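Local coordinates for protein thiamine pyrophosphokinase (Bacillus subtilis, PDB 3LM8) that transfers a diphosphate group from ATP to thiamine, giving thiamine diphosphate and AMP, and serves in thiamine salvage, at residues H135-I146 with G198-M209; I146-S156 with S190-G198. The protein carries 1 engineered substitution. All coordinates share one frame; numbering follows the deposited sequence.

Overall arrangement
Both contacts lie in the all-beta half of the chain, on the same side of its centre, with their own centres about 14 Å apart. They share Ile-146 and Gly-198, the paired residues where strands 142-147 and 197-202 pass from contact 1 into contact 2. Contact 1 faces two sheets against each other. Contact 2 closes the end of that sandwich. They also touch through the core: Met-209 CE packs 3.7 Å from Ile-155 CG2. Bound thiamine lies at contact 2, where Ser-190 and Asn-191 belong to its pocket. Contact 1 is further off, with the side chain of Phe-200 about 10 Å from the ligand between nearest atoms.

Contact 1. Residues H135-I146 with G198-M209; sequences HIQMFPPGEYDI and GTFSFVKGILIM. Engineered in segment 198-209: Val-203 (natural residue Ala).
Phe-139 and Phe-200 meet edge-to-face between the two sheets of a beta sandwich in the thiamine-binding half of the enzyme. Strand 135-139 pairs antiparallel with 207-209 in one sheet. Strand 142-146 pairs antiparallel with 198-202 in the other. The chain passes between sheets at Pro-140 and Pro-141, and again at 203-206, where Val-203 is an engineered residue.

CZ of Phe-200 stands over the centre of the Phe-139 ring, with the planes at 83°. The Phe-200 CG sits between the backbone N and the carbonyl carbon (chi1 68°), which leans the ring across its own sheet to Tyr-144. CB of Tyr-144 lies 3.4 Å from Phe-200 CZ, and those two rings are oblique. Replacing Phe-200 by an alanine would probably open a gap between the sheets and leave the face of Phe-139 without its edge partner, that ring being freer to turn.

CD2 of Phe-139 lies over the centre of the Tyr-144 ring. Next to this cluster, Phe-202 turns its CZ to the carbonyl oxygens of Phe-139 and Pro-140. At the other end, Ile-146 CG2 packs on the selenomethionine methyl, Met-209 CE. The opposite face of strand 142-146 is polar: Thr-199 OG1 donates to Asp-145 OD2 at 2.9 Å, nearly along the carboxylate C-O axis.

Contact 2. Residues I146-S156 with S190-G198; sequences IEKDENKRYIS and SNELIHSRG. With VIB (3-(4-amino-2-methyl-pyrimidin-5-ylmethyl)-5-(2-hydroxy-ethyl)-4-methyl-thiazol-3-ium), chain E.
Leu-193, in the loop leading into strand 197-202, packs against Ile-146 and Ile-155 of a strand-loop-strand segment, a loop-to-strand contact at one end of the beta sandwich. Segment 146-156 leaves one sheet at strand 142-147 and enters the other at strand 154-159. Segment 190-198 follows both ends of it. Ile-146 and Glu-147 pair with Gly-198 and Arg-197, and Ile-155 forms a single antiparallel bridge with Asn-191.

Leu-193 fills the middle. Its CD1 reaches Ile-146 CD1 at 3.5 Å and Ile-155 CD1 at 3.6 Å, so one methyl meets residues of both sheets. Its other methyl, CD2, packs on the backbone of Lys-148. Phe-172 also touches Leu-193.

Lys-148 runs along the loop backbone. Its N donates to Ser-196 O at 3.0 Å. CG lies anti to the backbone N (chi1 176°), and a bend at chi3 brings NZ to Leu-193 O in a weak bond.

On the outer side, Arg-153 NH1 makes a salt bridge of 3.2 Å with Glu-192 OE1. The oxygen lies near the guanidinium plane, but the NH1 approaches from above the carboxylate plane; the two planes are 70° apart. The CG of Arg-153 rests over one face of the Tyr-154 ring, toward its rim. Arg-153 and Tyr-154 both face Ser-212, forming a classic beta bulge.

Ser-156 holds the start of the loop. Its OG accepts from Ser-190 N at 2.7 Å, in a nearly straight bond (175°). Beyond it, Ser-190 CB lies 3.4 Å from CM4, the thiazolium methyl of thiamine. Asn-191 borders the pyrimidine end. The contact thus joins this end of the sandwich to the thiamine pocket of the vitamin B1 binding domain of thiamine pyrophosphokinases.

Contact 1. Residues H135-I146 with G198-M209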
loop_
_atom_site.group_PDB
_atom_site.type_symbol
_atom_site.label_atom_id
_atom_site.label_comp_id
_atom_site.label_asym_id
_atom_site.label_seq_id
_atom_site.Cartn_x
_atom_site.Cartn_y
_atom_site.Cartn_z
ATOM N N HIS A 135 -6.777 -3.333 -0.029
ATOM C CA HIS A 135 -5.903 -2.753 -1.036
ATOM C C HIS A 135 -6.238 -1.270 -1.028
ATOM O O HIS A 135 -7.338 -0.863 -1.393
ATOM C CB HIS A 135 -6.184 -3.334 -2.423
ATOM C CG HIS A 135 -5.619 -4.702 -2.635
ATOM N ND1 HIS A 135 -5.709 -5.363 -3.841
ATOM C CD2 HIS A 135 -4.953 -5.533 -1.799
ATOM C CE1 HIS A 135 -5.121 -6.542 -3.739
ATOM N NE2 HIS A 135 -4.654 -6.671 -2.509
ATOM N N ILE A 136 -5.295 -0.455 -0.597
ATOM C CA ILE A 136 -5.543 0.971 -0.542
ATOM C C ILE A 136 -4.752 1.682 -1.616
ATOM O O ILE A 136 -3.601 1.327 -1.887
ATOM C CB ILE A 136 -5.156 1.534 0.839
ATOM C CG1 ILE A 136 -5.975 0.826 1.907
ATOM C CG2 ILE A 136 -5.430 3.035 0.894
ATOM C CD1 ILE A 136 -5.396 0.927 3.252
ATOM N N GLN A 137 -5.372 2.686 -2.226
ATOM C CA GLN A 137 -4.719 3.454 -3.278
ATOM C C GLN A 137 -5.337 4.835 -3.376
ATOM O O GLN A 137 -6.546 5.009 -3.218
ATOM C CB GLN A 137 -4.853 2.741 -4.620
ATOM C CG GLN A 137 -3.585 2.705 -5.437
ATOM C CD GLN A 137 -3.796 2.048 -6.794
ATOM O OE1 GLN A 137 -4.163 0.872 -6.882
ATOM N NE2 GLN A 137 -3.566 2.810 -7.862
HETATM N N MSE A 138 -4.489 5.821 -3.625
HETATM C CA MSE A 138 -4.938 7.191 -3.750
HETATM C C MSE A 138 -4.833 7.632 -5.191
HETATM O O MSE A 138 -3.933 7.215 -5.913
HETATM C CB MSE A 138 -4.095 8.108 -2.868
HETATM C CG MSE A 138 -4.645 8.291 -1.465
HETATM SE SE MSE A 138 -3.705 9.658 -0.471
HETATM C CE MSE A 138 -2.998 10.708 -1.934
ATOM N N PHE A 139 -5.757 8.475 -5.621
ATOM C CA PHE A 139 -5.712 8.956 -6.992
ATOM C C PHE A 139 -5.935 10.447 -7.129
ATOM O O PHE A 139 -6.748 11.054 -6.411
ATOM C CB PHE A 139 -6.769 8.277 -7.870
ATOM C CG PHE A 139 -6.614 6.791 -7.998
ATOM C CD1 PHE A 139 -7.080 5.941 -7.000
ATOM C CD2 PHE A 139 -6.031 6.241 -9.139
ATOM C CE1 PHE A 139 -6.971 4.558 -7.135
ATOM C CE2 PHE A 139 -5.914 4.862 -9.287
ATOM C CZ PHE A 139 -6.386 4.012 -8.283
ATOM N N PRO A 140 -5.184 11.067 -8.041
ATOM C CA PRO A 140 -5.330 12.503 -8.287
ATOM C C PRO A 140 -6.485 12.583 -9.293
ATOM O O PRO A 140 -7.007 11.554 -9.727
ATOM C CB PRO A 140 -3.993 12.884 -8.923
ATOM C CG PRO A 140 -3.607 11.623 -9.689
ATOM C CD PRO A 140 -3.964 10.529 -8.681
ATOM N N PRO A 141 -6.919 13.794 -9.658
ATOM C CA PRO A 141 -8.016 13.837 -10.630
ATOM C C PRO A 141 -7.675 13.061 -11.913
ATOM O O PRO A 141 -6.527 13.024 -12.346
ATOM C CB PRO A 141 -8.192 15.331 -10.855
ATOM C CG PRO A 141 -7.971 15.868 -9.446
ATOM C CD PRO A 141 -6.720 15.110 -9.021
ATOM N N GLY A 142 -8.674 12.426 -12.508
ATOM C CA GLY A 142 -8.440 11.654 -13.712
ATOM C C GLY A 142 -9.595 10.701 -13.935
ATOM O O GLY A 142 -10.666 10.905 -13.372
ATOM N N GLU A 143 -9.384 9.669 -14.746
ATOM C CA GLU A 143 -10.420 8.685 -15.033
ATOM C C GLU A 143 -9.797 7.290 -14.963
ATOM O O GLU A 143 -8.935 6.951 -15.770
ATOM C CB GLU A 143 -10.993 8.929 -16.427
ATOM C CG GLU A 143 -12.280 8.172 -16.703
ATOM C CD GLU A 143 -12.700 8.243 -18.157
ATOM O OE1 GLU A 143 -13.917 8.128 -18.430
ATOM O OE2 GLU A 143 -11.811 8.400 -19.024
ATOM N N TYR A 144 -10.262 6.469 -14.025
ATOM C CA TYR A 144 -9.684 5.140 -13.833
ATOM C C TYR A 144 -10.632 3.940 -13.966
ATOM O O TYR A 144 -11.817 4.014 -13.629
ATOM C CB TYR A 144 -9.017 5.102 -12.454
ATOM C CG TYR A 144 -8.257 6.368 -12.111
ATOM C CD1 TYR A 144 -6.909 6.509 -12.435
ATOM C CD2 TYR A 144 -8.905 7.445 -11.488
ATOM C CE1 TYR A 144 -6.215 7.691 -12.152
ATOM C CE2 TYR A 144 -8.227 8.634 -11.200
ATOM C CZ TYR A 144 -6.878 8.750 -11.535
ATOM O OH TYR A 144 -6.195 9.918 -11.255
ATOM N N ASP A 145 -10.077 2.829 -14.449
ATOM C CA ASP A 145 -10.814 1.577 -14.633
ATOM C C ASP A 145 -10.374 0.560 -13.585
ATOM O O ASP A 145 -9.218 0.557 -13.168
ATOM C CB ASP A 145 -10.506 0.966 -16.007
ATOM C CG ASP A 145 -11.283 1.607 -17.144
ATOM O OD1 ASP A 145 -10.861 1.419 -18.309
ATOM O OD2 ASP A 145 -12.314 2.275 -16.888
ATOM N N ILE A 146 -11.298 -0.301 -13.161
ATOM C CA ILE A 146 -10.982 -1.379 -12.219
ATOM C C ILE A 146 -11.679 -2.626 -12.726
ATOM O O ILE A 146 -12.650 -2.552 -13.472
ATOM C CB ILE A 146 -11.478 -1.142 -10.762
ATOM C CG1 ILE A 146 -12.970 -0.846 -10.748
ATOM C CG2 ILE A 146 -10.694 -0.029 -10.099
ATOM C CD1 ILE A 146 -13.511 -0.683 -9.342
ATOM N N GLY A 198 -15.297 -1.573 -14.154
ATOM C CA GLY A 198 -15.974 -0.412 -13.625
ATOM C C GLY A 198 -15.119 0.819 -13.843
ATOM O O GLY A 198 -13.888 0.745 -13.918
ATOM N N THR A 199 -15.768 1.967 -13.942
ATOM C CA THR A 199 -15.037 3.201 -14.145
ATOM C C THR A 199 -15.453 4.234 -13.103
ATOM O O THR A 199 -16.583 4.239 -12.611
ATOM C CB THR A 199 -15.301 3.763 -15.560
ATOM O OG1 THR A 199 -15.142 2.716 -16.520
ATOM C CG2 THR A 199 -14.323 4.876 -15.891
ATOM N N PHE A 200 -14.509 5.086 -12.743
ATOM C CA PHE A 200 -14.782 6.156 -11.810
ATOM C C PHE A 200 -13.884 7.299 -12.242
ATOM O O PHE A 200 -12.837 7.078 -12.848
ATOM C CB PHE A 200 -14.506 5.733 -10.353
ATOM C CG PHE A 200 -13.056 5.500 -10.034
ATOM C CD1 PHE A 200 -12.447 4.290 -10.338
ATOM C CD2 PHE A 200 -12.306 6.487 -9.393
ATOM C CE1 PHE A 200 -11.109 4.063 -10.001
ATOM C CE2 PHE A 200 -10.974 6.272 -9.056
ATOM C CZ PHE A 200 -10.372 5.058 -9.358
ATOM N N SER A 201 -14.312 8.521 -11.972
ATOM C CA SER A 201 -13.539 9.690 -12.345
ATOM C C SER A 201 -14.069 10.935 -11.644
ATOM O O SER A 201 -15.241 11.017 -11.268
ATOM C CB SER A 201 -13.560 9.874 -13.868
ATOM O OG SER A 201 -14.853 9.658 -14.394
ATOM N N PHE A 202 -13.174 11.891 -11.455
ATOM C CA PHE A 202 -13.483 13.145 -10.787
ATOM C C PHE A 202 -12.480 14.175 -11.303
ATOM O O PHE A 202 -11.382 13.826 -11.747
ATOM C CB PHE A 202 -13.375 12.973 -9.259
ATOM C CG PHE A 202 -12.124 12.262 -8.813
ATOM C CD1 PHE A 202 -11.951 10.905 -9.070
ATOM C CD2 PHE A 202 -11.087 12.968 -8.197
ATOM C CE1 PHE A 202 -10.772 10.268 -8.734
ATOM C CE2 PHE A 202 -9.898 12.329 -7.853
ATOM C CZ PHE A 202 -9.740 10.977 -8.126
ATOM N N VAL A 203 -12.850 15.445 -11.244
ATOM C CA VAL A 203 -11.976 16.482 -11.762
ATOM C C VAL A 203 -11.060 17.196 -10.772
ATOM O O VAL A 203 -10.004 17.696 -11.162
ATOM C CB VAL A 203 -12.815 17.519 -12.520
ATOM C CG1 VAL A 203 -13.534 16.825 -13.675
ATOM C CG2 VAL A 203 -13.827 18.174 -11.576
ATOM N N LYS A 204 -11.448 17.234 -9.500
ATOM C CA LYS A 204 -10.647 17.915 -8.492
ATOM C C LYS A 204 -10.590 17.169 -7.152
ATOM O O LYS A 204 -11.563 16.532 -6.740
ATOM C CB LYS A 204 -11.207 19.329 -8.285
ATOM C CG LYS A 204 -10.293 20.268 -7.501
ATOM C CD LYS A 204 -10.884 21.677 -7.430
ATOM C CE LYS A 204 -9.866 22.682 -6.923
ATOM N NZ LYS A 204 -8.734 22.823 -7.882
ATOM N N GLY A 205 -9.446 17.263 -6.473
ATOM C CA GLY A 205 -9.281 16.597 -5.191
ATOM C C GLY A 205 -8.402 15.352 -5.191
ATOM O O GLY A 205 -7.796 14.975 -6.197
ATOM N N ILE A 206 -8.331 14.710 -4.033
ATOM C CA ILE A 206 -7.539 13.499 -3.852
ATOM C C ILE A 206 -8.488 12.421 -3.371
ATOM O O ILE A 206 -9.112 12.555 -2.323
ATOM C CB ILE A 206 -6.459 13.708 -2.786
ATOM C CG1 ILE A 206 -5.573 14.882 -3.192
ATOM C CG2 ILE A 206 -5.637 12.439 -2.608
ATOM C CD1 ILE A 206 -4.695 15.379 -2.078
ATOM N N LEU A 207 -8.604 11.349 -4.140
ATOM C CA LEU A 207 -9.510 10.278 -3.769
ATOM C C LEU A 207 -8.768 9.041 -3.270
ATOM O O LEU A 207 -7.701 8.690 -3.785
ATOM C CB LEU A 207 -10.367 9.903 -4.966
ATOM C CG LEU A 207 -11.535 8.986 -4.633
ATOM C CD1 LEU A 207 -12.607 9.805 -3.901
ATOM C CD2 LEU A 207 -12.096 8.369 -5.913
ATOM N N ILE A 208 -9.331 8.392 -2.256
ATOM C CA ILE A 208 -8.738 7.178 -1.706
ATOM C C ILE A 208 -9.652 6.040 -2.117
ATOM O O ILE A 208 -10.870 6.214 -2.169
ATOM C CB ILE A 208 -8.672 7.207 -0.164
ATOM C CG1 ILE A 208 -7.919 8.447 0.303
ATOM C CG2 ILE A 208 -7.946 5.952 0.354
ATOM C CD1 ILE A 208 -7.903 8.618 1.810
HETATM N N MSE A 209 -9.076 4.885 -2.417
HETATM C CA MSE A 209 -9.882 3.740 -2.802
HETATM C C MSE A 209 -9.507 2.533 -1.980
HETATM O O MSE A 209 -8.368 2.076 -2.010
HETATM C CB MSE A 209 -9.700 3.400 -4.279
HETATM C CG MSE A 209 -10.471 2.139 -4.712
HETATM SE SE MSE A 209 -10.038 1.488 -6.495
HETATM C CE MSE A 209 -11.686 1.865 -7.409
#

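Contact 2. Residues I146-S156 with S190-G198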
loop_
_atom_site.group_PDB
_atom_site.type_symbol
_atom_site.label_atom_id
_atom_site.label_comp_id
_atom_site.label_asym_id
_atom_site.label_seq_id
_atom_site.Cartn_x
_atom_site.Cartn_y
_atom_site.Cartn_z
ATOM N N ILE A 146 -11.298 -0.301 -13.161
ATOM C CA ILE A 146 -10.982 -1.379 -12.219
ATOM C C ILE A 146 -11.679 -2.626 -12.726
ATOM O O ILE A 146 -12.650 -2.552 -13.472
ATOM C CB ILE A 146 -11.478 -1.142 -10.762
ATOM C CG1 ILE A 146 -12.970 -0.846 -10.748
ATOM C CG2 ILE A 146 -10.694 -0.029 -10.099
ATOM C CD1 ILE A 146 -13.511 -0.683 -9.342
ATOM N N GLU A 147 -11.169 -3.776 -12.316
ATOM C CA GLU A 147 -11.736 -5.057 -12.709
ATOM C C GLU A 147 -12.381 -5.644 -11.453
ATOM O O GLU A 147 -11.979 -5.312 -10.342
ATOM C CB GLU A 147 -10.620 -5.970 -13.236
ATOM C CG GLU A 147 -11.104 -7.187 -14.011
ATOM C CD GLU A 147 -9.968 -7.927 -14.703
ATOM O OE1 GLU A 147 -9.192 -7.268 -15.431
ATOM O OE2 GLU A 147 -9.855 -9.162 -14.523
ATOM N N LYS A 148 -13.396 -6.480 -11.624
ATOM C CA LYS A 148 -14.048 -7.089 -10.477
ATOM C C LYS A 148 -13.021 -7.947 -9.765
ATOM O O LYS A 148 -12.186 -8.579 -10.405
ATOM C CB LYS A 148 -15.231 -7.962 -10.914
ATOM C CG LYS A 148 -15.897 -8.700 -9.756
ATOM C CD LYS A 148 -17.259 -9.274 -10.133
ATOM C CE LYS A 148 -18.296 -8.183 -10.346
ATOM N NZ LYS A 148 -19.668 -8.743 -10.523
ATOM N N ASP A 149 -13.069 -7.961 -8.440
ATOM C CA ASP A 149 -12.125 -8.765 -7.684
ATOM C C ASP A 149 -12.838 -9.963 -7.079
ATOM O O ASP A 149 -13.717 -9.821 -6.225
ATOM C CB ASP A 149 -11.466 -7.930 -6.587
ATOM C CG ASP A 149 -10.316 -8.654 -5.924
ATOM O OD1 ASP A 149 -9.532 -7.995 -5.212
ATOM O OD2 ASP A 149 -10.198 -9.883 -6.113
ATOM N N GLU A 150 -12.445 -11.146 -7.535
ATOM C CA GLU A 150 -13.043 -12.387 -7.072
ATOM C C GLU A 150 -12.951 -12.651 -5.573
ATOM O O GLU A 150 -13.778 -13.377 -5.034
ATOM C CB GLU A 150 -12.429 -13.570 -7.827
ATOM C CG GLU A 150 -10.905 -13.597 -7.791
ATOM C CD GLU A 150 -10.320 -14.889 -8.334
ATOM O OE1 GLU A 150 -9.075 -14.991 -8.412
ATOM O OE2 GLU A 150 -11.105 -15.802 -8.676
ATOM N N ASN A 151 -11.965 -12.075 -4.891
ATOM C CA ASN A 151 -11.827 -12.329 -3.456
ATOM C C ASN A 151 -12.206 -11.190 -2.529
ATOM O O ASN A 151 -12.442 -11.409 -1.339
ATOM C CB ASN A 151 -10.408 -12.782 -3.128
ATOM C CG ASN A 151 -10.052 -14.085 -3.798
ATOM O OD1 ASN A 151 -9.791 -14.122 -4.999
ATOM N ND2 ASN A 151 -10.053 -15.167 -3.028
ATOM N N LYS A 152 -12.257 -9.980 -3.068
ATOM C CA LYS A 152 -12.625 -8.807 -2.287
ATOM C C LYS A 152 -13.736 -8.141 -3.075
ATOM O O LYS A 152 -13.484 -7.621 -4.157
ATOM C CB LYS A 152 -11.429 -7.863 -2.159
ATOM C CG LYS A 152 -10.178 -8.515 -1.585
ATOM C CD LYS A 152 -9.045 -7.504 -1.428
ATOM C CE LYS A 152 -7.741 -8.207 -1.093
ATOM N NZ LYS A 152 -7.969 -9.252 -0.062
ATOM N N ARG A 153 -14.952 -8.144 -2.527
ATOM C CA ARG A 153 -16.112 -7.588 -3.225
ATOM C C ARG A 153 -16.472 -6.136 -2.981
ATOM O O ARG A 153 -17.252 -5.553 -3.741
ATOM C CB ARG A 153 -17.353 -8.433 -2.931
ATOM C CG ARG A 153 -17.945 -8.241 -1.542
ATOM C CD ARG A 153 -19.151 -9.138 -1.368
ATOM N NE ARG A 153 -20.135 -8.884 -2.414
ATOM C CZ ARG A 153 -20.878 -9.824 -2.986
ATOM N NH1 ARG A 153 -21.750 -9.498 -3.929
ATOM N NH2 ARG A 153 -20.740 -11.092 -2.623
ATOM N N TYR A 154 -15.928 -5.551 -1.922
ATOM C CA TYR A 154 -16.238 -4.161 -1.614
ATOM C C TYR A 154 -15.175 -3.199 -2.106
ATOM O O TYR A 154 -13.980 -3.473 -2.034
ATOM C CB TYR A 154 -16.454 -3.987 -0.112
ATOM C CG TYR A 154 -17.495 -4.927 0.459
ATOM C CD1 TYR A 154 -17.129 -6.176 0.958
ATOM C CD2 TYR A 154 -18.850 -4.570 0.491
ATOM C CE1 TYR A 154 -18.078 -7.046 1.480
ATOM C CE2 TYR A 154 -19.806 -5.432 1.008
ATOM C CZ TYR A 154 -19.416 -6.671 1.504
ATOM O OH TYR A 154 -20.355 -7.531 2.036
ATOM N N ILE A 155 -15.642 -2.074 -2.631
ATOM C CA ILE A 155 -14.788 -1.026 -3.168
ATOM C C ILE A 155 -15.323 0.247 -2.554
ATOM O O ILE A 155 -16.439 0.637 -2.872
ATOM C CB ILE A 155 -14.965 -0.903 -4.686
ATOM C CG1 ILE A 155 -14.480 -2.173 -5.373
ATOM C CG2 ILE A 155 -14.248 0.339 -5.206
ATOM C CD1 ILE A 155 -15.256 -2.486 -6.635
ATOM N N SER A 156 -14.547 0.881 -1.680
ATOM C CA SER A 156 -14.972 2.120 -1.039
ATOM C C SER A 156 -14.135 3.299 -1.518
ATOM O O SER A 156 -12.969 3.143 -1.863
ATOM C CB SER A 156 -14.846 1.996 0.477
ATOM O OG SER A 156 -15.663 0.949 0.971
ATOM N N SER A 190 -18.361 1.152 0.908
ATOM C CA SER A 190 -19.112 -0.076 0.706
ATOM C C SER A 190 -19.860 -0.158 -0.626
ATOM O O SER A 190 -21.061 -0.443 -0.660
ATOM C CB SER A 190 -20.087 -0.288 1.868
ATOM O OG SER A 190 -19.441 -0.924 2.956
ATOM N N ASN A 191 -19.151 0.100 -1.721
ATOM C CA ASN A 191 -19.756 0.006 -3.044
ATOM C C ASN A 191 -19.338 -1.361 -3.575
ATOM O O ASN A 191 -18.557 -2.072 -2.946
ATOM C CB ASN A 191 -19.240 1.119 -3.965
ATOM C CG ASN A 191 -20.250 1.512 -5.034
ATOM O OD1 ASN A 191 -20.263 2.657 -5.504
ATOM N ND2 ASN A 191 -21.099 0.568 -5.428
ATOM N N GLU A 192 -19.864 -1.732 -4.729
ATOM C CA GLU A 192 -19.539 -3.013 -5.335
ATOM C C GLU A 192 -19.567 -2.852 -6.839
ATOM O O GLU A 192 -20.145 -1.898 -7.362
ATOM C CB GLU A 192 -20.563 -4.073 -4.925
ATOM C CG GLU A 192 -20.373 -4.655 -3.527
ATOM C CD GLU A 192 -21.541 -5.535 -3.102
ATOM O OE1 GLU A 192 -22.031 -6.334 -3.931
ATOM O OE2 GLU A 192 -21.963 -5.434 -1.931
ATOM N N LEU A 193 -18.931 -3.783 -7.537
ATOM C CA LEU A 193 -18.928 -3.745 -8.993
ATOM C C LEU A 193 -20.053 -4.684 -9.463
ATOM O O LEU A 193 -20.189 -5.794 -8.945
ATOM C CB LEU A 193 -17.570 -4.232 -9.507
ATOM C CG LEU A 193 -16.699 -3.292 -10.357
ATOM C CD1 LEU A 193 -16.737 -1.850 -9.835
ATOM C CD2 LEU A 193 -15.270 -3.846 -10.359
ATOM N N ILE A 194 -20.880 -4.244 -10.409
ATOM C CA ILE A 194 -21.938 -5.127 -10.895
ATOM C C ILE A 194 -21.590 -5.674 -12.272
ATOM O O ILE A 194 -22.287 -6.525 -12.818
ATOM C CB ILE A 194 -23.319 -4.422 -10.963
ATOM C CG1 ILE A 194 -23.284 -3.271 -11.967
ATOM C CG2 ILE A 194 -23.723 -3.945 -9.572
ATOM C CD1 ILE A 194 -24.635 -2.622 -12.188
ATOM N N HIS A 195 -20.493 -5.180 -12.825
ATOM C CA HIS A 195 -20.038 -5.615 -14.137
ATOM C C HIS A 195 -18.619 -6.168 -14.010
ATOM O O HIS A 195 -18.069 -6.235 -12.909
ATOM C CB HIS A 195 -20.048 -4.435 -15.116
ATOM C CG HIS A 195 -21.420 -3.974 -15.512
ATOM N ND1 HIS A 195 -22.560 -4.345 -14.835
ATOM C CD2 HIS A 195 -21.827 -3.146 -16.504
ATOM C CE1 HIS A 195 -23.610 -3.766 -15.389
ATOM N NE2 HIS A 195 -23.192 -3.032 -16.403
ATOM N N SER A 196 -18.031 -6.563 -15.135
ATOM C CA SER A 196 -16.675 -7.090 -15.128
ATOM C C SER A 196 -15.673 -5.935 -14.974
ATOM O O SER A 196 -14.630 -6.096 -14.337
ATOM C CB SER A 196 -16.402 -7.877 -16.420
ATOM O OG SER A 196 -16.507 -7.044 -17.567
ATOM N N ARG A 197 -15.984 -4.784 -15.570
ATOM C CA ARG A 197 -15.127 -3.597 -15.459
ATOM C C ARG A 197 -15.941 -2.417 -14.942
ATOM O O ARG A 197 -17.129 -2.273 -15.245
ATOM C CB ARG A 197 -14.518 -3.200 -16.802
ATOM C CG ARG A 197 -13.538 -4.188 -17.385
ATOM C CD ARG A 197 -12.998 -3.717 -18.756
ATOM N NE ARG A 197 -14.004 -3.760 -19.825
ATOM C CZ ARG A 197 -14.928 -2.827 -20.039
ATOM N NH1 ARG A 197 -15.794 -2.970 -21.033
ATOM N NH2 ARG A 197 -14.979 -1.744 -19.274
ATOM N N GLY A 198 -15.297 -1.573 -14.154
ATOM C CA GLY A 198 -15.974 -0.412 -13.625
ATOM C C GLY A 198 -15.119 0.819 -13.843
ATOM O O GLY A 198 -13.888 0.745 -13.918
HETATM C CM2 VIB E . -21.998 6.255 -3.932
HETATM N N4A VIB E . -25.259 4.447 -0.909
HETATM C CM4 VIB E . -23.457 -0.092 1.618
HETATM O O1 VIB E . -25.066 0.883 4.994
HETATM C C7 VIB E . -23.785 1.124 5.586
HETATM C C6 VIB E . -22.694 0.868 4.546
HETATM C C2 VIB E . -23.193 3.612 1.618
HETATM S S1 VIB E . -22.886 3.486 3.333
HETATM C C5 VIB E . -22.932 1.744 3.316
HETATM C C4 VIB E . -23.240 1.372 2.012
HETATM N N3 VIB E . -23.366 2.377 1.142
HETATM C C7A VIB E . -23.683 2.115 -0.269
HETATM C C4A VIB E . -24.061 4.350 -1.480
HETATM N N3A VIB E . -23.647 5.279 -2.353
HETATM C C2A VIB E . -22.441 5.186 -2.931
HETATM N N1A VIB E . -21.629 4.158 -2.641
HETATM C C6A VIB E . -21.997 3.218 -1.787
HETATM C C5A VIB E . -23.241 3.273 -1.168
#